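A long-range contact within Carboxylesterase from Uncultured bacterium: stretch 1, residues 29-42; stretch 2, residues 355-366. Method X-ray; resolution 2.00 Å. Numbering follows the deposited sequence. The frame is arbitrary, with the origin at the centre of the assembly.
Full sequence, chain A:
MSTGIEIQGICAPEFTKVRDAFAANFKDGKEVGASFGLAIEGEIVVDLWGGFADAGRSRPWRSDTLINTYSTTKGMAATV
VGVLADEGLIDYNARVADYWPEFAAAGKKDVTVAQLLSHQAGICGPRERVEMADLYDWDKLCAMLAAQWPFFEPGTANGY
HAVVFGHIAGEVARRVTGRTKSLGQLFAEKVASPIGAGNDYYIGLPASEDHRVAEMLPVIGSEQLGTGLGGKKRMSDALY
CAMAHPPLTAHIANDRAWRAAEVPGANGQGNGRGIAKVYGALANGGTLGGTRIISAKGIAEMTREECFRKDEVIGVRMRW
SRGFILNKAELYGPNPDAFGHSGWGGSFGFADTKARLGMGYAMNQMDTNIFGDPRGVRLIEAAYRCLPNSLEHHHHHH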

# COMPACT_ATOMS: atom_id res chain seq x y z
N GLY A 29 18.69 -6.35 -17.55
CA GLY A 29 17.55 -6.07 -18.41
C GLY A 29 16.19 -6.20 -17.73
O GLY A 29 15.16 -6.15 -18.40
N LYS A 30 16.18 -6.36 -16.41
CA LYS A 30 14.94 -6.56 -15.66
C LYS A 30 14.15 -5.28 -15.34
O LYS A 30 13.09 -5.35 -14.71
N GLU A 31 14.65 -4.13 -15.77
CA GLU A 31 14.02 -2.86 -15.41
C GLU A 31 13.87 -1.97 -16.63
O GLU A 31 14.64 -2.07 -17.59
N VAL A 32 12.87 -1.10 -16.61
CA VAL A 32 12.84 0.00 -17.55
C VAL A 32 13.16 1.27 -16.77
O VAL A 32 14.19 1.90 -16.99
N GLY A 33 12.28 1.61 -15.83
CA GLY A 33 12.52 2.70 -14.91
C GLY A 33 12.20 2.28 -13.48
O GLY A 33 11.32 1.46 -13.26
N ALA A 34 12.91 2.85 -12.51
CA ALA A 34 12.70 2.45 -11.13
C ALA A 34 13.20 3.48 -10.14
O ALA A 34 14.11 4.27 -10.42
N SER A 35 12.60 3.44 -8.95
CA SER A 35 13.01 4.28 -7.84
C SER A 35 13.04 3.45 -6.57
O SER A 35 12.25 2.51 -6.38
N PHE A 36 13.98 3.81 -5.69
CA PHE A 36 14.23 3.08 -4.46
C PHE A 36 14.57 4.03 -3.32
O PHE A 36 15.33 4.98 -3.48
N GLY A 37 14.03 3.75 -2.14
CA GLY A 37 14.36 4.51 -0.95
C GLY A 37 14.67 3.60 0.22
O GLY A 37 14.14 2.48 0.33
N LEU A 38 15.54 4.07 1.10
CA LEU A 38 15.87 3.37 2.32
C LEU A 38 16.08 4.37 3.45
O LEU A 38 16.88 5.31 3.34
N ALA A 39 15.33 4.19 4.53
CA ALA A 39 15.44 5.02 5.71
C ALA A 39 15.99 4.20 6.87
O ALA A 39 15.59 3.05 7.08
N ILE A 40 16.92 4.79 7.61
CA ILE A 40 17.50 4.18 8.79
C ILE A 40 17.41 5.18 9.94
O ILE A 40 17.79 6.35 9.80
N GLU A 41 16.86 4.71 11.06
CA GLU A 41 16.77 5.50 12.29
C GLU A 41 16.19 6.89 12.07
O GLU A 41 16.67 7.86 12.63
N GLY A 42 15.16 6.97 11.23
CA GLY A 42 14.43 8.21 11.06
C GLY A 42 15.02 9.15 10.02
O GLY A 42 14.60 10.30 9.93
N ALA A 355 15.64 -3.02 13.38
CA ALA A 355 16.73 -2.29 12.74
C ALA A 355 16.38 -0.82 12.52
O ALA A 355 17.21 -0.05 12.03
N ARG A 356 15.16 -0.44 12.88
CA ARG A 356 14.65 0.90 12.62
C ARG A 356 14.80 1.25 11.13
O ARG A 356 15.19 2.36 10.77
N LEU A 357 14.45 0.29 10.29
CA LEU A 357 14.66 0.39 8.85
C LEU A 357 13.33 0.46 8.10
O LEU A 357 12.44 -0.34 8.35
N GLY A 358 13.20 1.41 7.19
CA GLY A 358 12.04 1.45 6.32
C GLY A 358 12.52 1.40 4.89
O GLY A 358 13.55 1.97 4.56
N MSE A 359 11.78 0.73 4.02
CA MSE A 359 12.24 0.56 2.65
C MSE A 359 11.11 0.73 1.66
O MSE A 359 9.98 0.25 1.90
N GLY A 360 11.40 1.38 0.53
CA GLY A 360 10.41 1.59 -0.50
C GLY A 360 10.93 1.34 -1.91
O GLY A 360 12.07 1.68 -2.22
N TYR A 361 10.10 0.75 -2.76
CA TYR A 361 10.53 0.45 -4.12
C TYR A 361 9.36 0.51 -5.11
O TYR A 361 8.30 -0.11 -4.88
N ALA A 362 9.53 1.29 -6.17
CA ALA A 362 8.46 1.47 -7.16
C ALA A 362 9.03 1.57 -8.57
O ALA A 362 9.99 2.30 -8.80
N MSE A 363 8.42 0.86 -9.51
CA MSE A 363 8.96 0.76 -10.86
C MSE A 363 7.85 0.63 -11.89
O MSE A 363 6.71 0.34 -11.53
N ASN A 364 8.16 0.83 -13.17
CA ASN A 364 7.12 0.81 -14.19
C ASN A 364 7.08 -0.47 -15.04
O ASN A 364 6.14 -0.67 -15.81
N GLN A 365 8.09 -1.33 -14.91
CA GLN A 365 8.06 -2.63 -15.59
C GLN A 365 7.55 -3.73 -14.67
O GLN A 365 8.25 -4.16 -13.75
N MSE A 366 6.34 -4.20 -14.93
CA MSE A 366 5.72 -5.21 -14.08
C MSE A 366 6.29 -6.60 -14.33
O MSE A 366 6.71 -6.91 -15.44

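Strands 33-40 and 357-363 run antiparallel, their axes 176° apart and 4.7 Å at closest approach, so the side chains of paired residues emerge on the same sheet face. Ahead of the strand, Arg356 (chi1 m, chi2 t, chi3 p) points toward stretch 1. Its guanidinium is covered on one face by Glu41, with Glu41 CG 3.5 Å from Arg356 CZ. The accompanying salt bridge, Glu41 OE1 to Arg356 NH1, is long at 3.7 Å, and the oxygen lies well out of the guanidinium plane, which leaves charge attraction without a directed N-H. Water 2 accepts from Gly42 N (2.9 Å) and donates to Arg356 O (3.0 Å), bridging the backbones.

Leu357 (t, t) opens the face shared with Met359, Tyr361 and Met363. Leu357 CD1 meets Ile40 CD1 at 3.7 Å, and Leu357 CG lies 3.7 Å from Leu38 CD1. Gly358 leaves Ala39 without a side-chain partner on the other face. Met359, a selenomethionine (t, t, m), continues the apolar row: Met359 CE is 3.8 Å from Leu38 CD1, Met359 CG is 3.5 Å from Phe36 CE2, and SE sits at the Phe36 ring edge, 83° off the normal.

Gly360 faces Gly37, so this pair adds only backbone. Tyr361 (chi1 t) places CE1 4.0 Å from Ala34 CB; its OH lies 2.2 Å from Glu31 OE2, too short to interpret as a bond. Across from Ala362, Ser35 (p) donates from OG to Ala362 O at 3.2 Å. Met363, also selenomethionine (p, m, m), packs CB against Ala34 CB at 3.8 Å while its end leads away.

Past the strand, Asn364 (p) accepts from Gly33 N through OD1 at 2.8 Å. Water 1 accepts from Val32 N (3.0 Å) and Gln365 N (3.1 Å). Gln365 (t, p) points toward Val32, its OE1 3.8 Å from Val32 CG2.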

# COMPACT_ATOMS: atom_id res chain seq x y z
CB LYS A 30 15.22 -7.30 -14.35
CG LYS A 30 15.58 -8.77 -14.52
CD LYS A 30 15.57 -9.47 -13.17
CE LYS A 30 15.50 -10.99 -13.31
NZ LYS A 30 15.21 -11.66 -12.00
CB GLU A 31 14.85 -2.12 -14.36
CG GLU A 31 14.90 -2.73 -12.95
CD GLU A 31 13.68 -2.45 -12.09
OE1 GLU A 31 12.57 -2.22 -12.64
OE2 GLU A 31 13.84 -2.45 -10.85
CB VAL A 32 11.51 0.11 -18.27
CG1 VAL A 32 11.50 1.36 -19.14
CG2 VAL A 32 11.28 -1.12 -19.12
CB ALA A 34 13.36 1.10 -10.86
CB SER A 35 12.05 5.45 -7.68
OG SER A 35 10.76 4.99 -7.33
CB PHE A 36 15.36 2.07 -4.67
CG PHE A 36 15.75 1.34 -3.41
CD1 PHE A 36 16.80 1.81 -2.62
CD2 PHE A 36 15.05 0.23 -2.99
CE1 PHE A 36 17.14 1.16 -1.45
CE2 PHE A 36 15.39 -0.43 -1.82
CZ PHE A 36 16.44 0.03 -1.05
CB LEU A 38 17.11 2.49 2.13
CG LEU A 38 17.60 1.69 3.35
CD1 LEU A 38 16.67 0.54 3.67
CD2 LEU A 38 19.02 1.16 3.15
CB ALA A 39 14.10 5.64 6.08
CB ILE A 40 18.97 3.75 8.57
CG1 ILE A 40 19.06 2.70 7.47
CG2 ILE A 40 19.57 3.17 9.85
CD1 ILE A 40 18.49 1.35 7.89
CB GLU A 41 18.15 5.60 12.94
CG GLU A 41 18.67 4.27 13.47
CD GLU A 41 20.00 4.36 14.21
OE1 GLU A 41 20.40 5.49 14.58
OE2 GLU A 41 20.62 3.30 14.43
CB ALA A 355 17.10 -2.96 11.41
CB ARG A 356 15.34 1.93 13.53
CG ARG A 356 14.93 1.76 15.00
CD ARG A 356 15.83 2.51 15.95
NE ARG A 356 15.71 3.96 15.80
CZ ARG A 356 16.60 4.84 16.27
NH1 ARG A 356 17.68 4.42 16.92
NH2 ARG A 356 16.40 6.14 16.09
CB LEU A 357 15.48 -0.81 8.37
CG LEU A 357 15.79 -1.05 6.89
CD1 LEU A 357 17.10 -1.83 6.75
CD2 LEU A 357 14.67 -1.83 6.18
CB MSE A 359 12.90 -0.81 2.47
CG MSE A 359 13.47 -1.01 1.07
SE MSE A 359 14.31 -2.77 0.76
CE MSE A 359 15.45 -2.84 2.34
CB TYR A 361 11.23 -0.92 -4.15
CG TYR A 361 11.57 -1.44 -5.52
CD1 TYR A 361 12.38 -0.72 -6.40
CD2 TYR A 361 11.14 -2.70 -5.92
CE1 TYR A 361 12.69 -1.21 -7.66
CE2 TYR A 361 11.47 -3.22 -7.15
CZ TYR A 361 12.22 -2.46 -8.03
OH TYR A 361 12.50 -3.00 -9.26
CB ALA A 362 7.63 2.70 -6.83
CB MSE A 363 9.91 -0.44 -10.95
CG MSE A 363 9.23 -1.78 -11.14
SE MSE A 363 7.92 -2.34 -9.76
CE MSE A 363 8.92 -1.88 -8.21
CB ASN A 364 7.24 2.04 -15.09
CG ASN A 364 8.53 2.08 -15.89
OD1 ASN A 364 9.49 1.36 -15.60
ND2 ASN A 364 8.57 2.95 -16.89
CB GLN A 365 9.43 -3.02 -16.13
CG GLN A 365 9.46 -4.41 -16.77
CD GLN A 365 8.49 -4.53 -17.94
OE1 GLN A 365 8.67 -3.89 -18.97
NE2 GLN A 365 7.44 -5.34 -17.78
CB MSE A 366 4.21 -5.22 -14.29
CG MSE A 366 3.53 -3.92 -13.94
SE MSE A 366 1.62 -4.07 -14.31
CE MSE A 366 1.13 -5.34 -12.94
O HOH W 1 11.13 -1.00 -14.21
O HOH W 2 13.79 4.82 9.75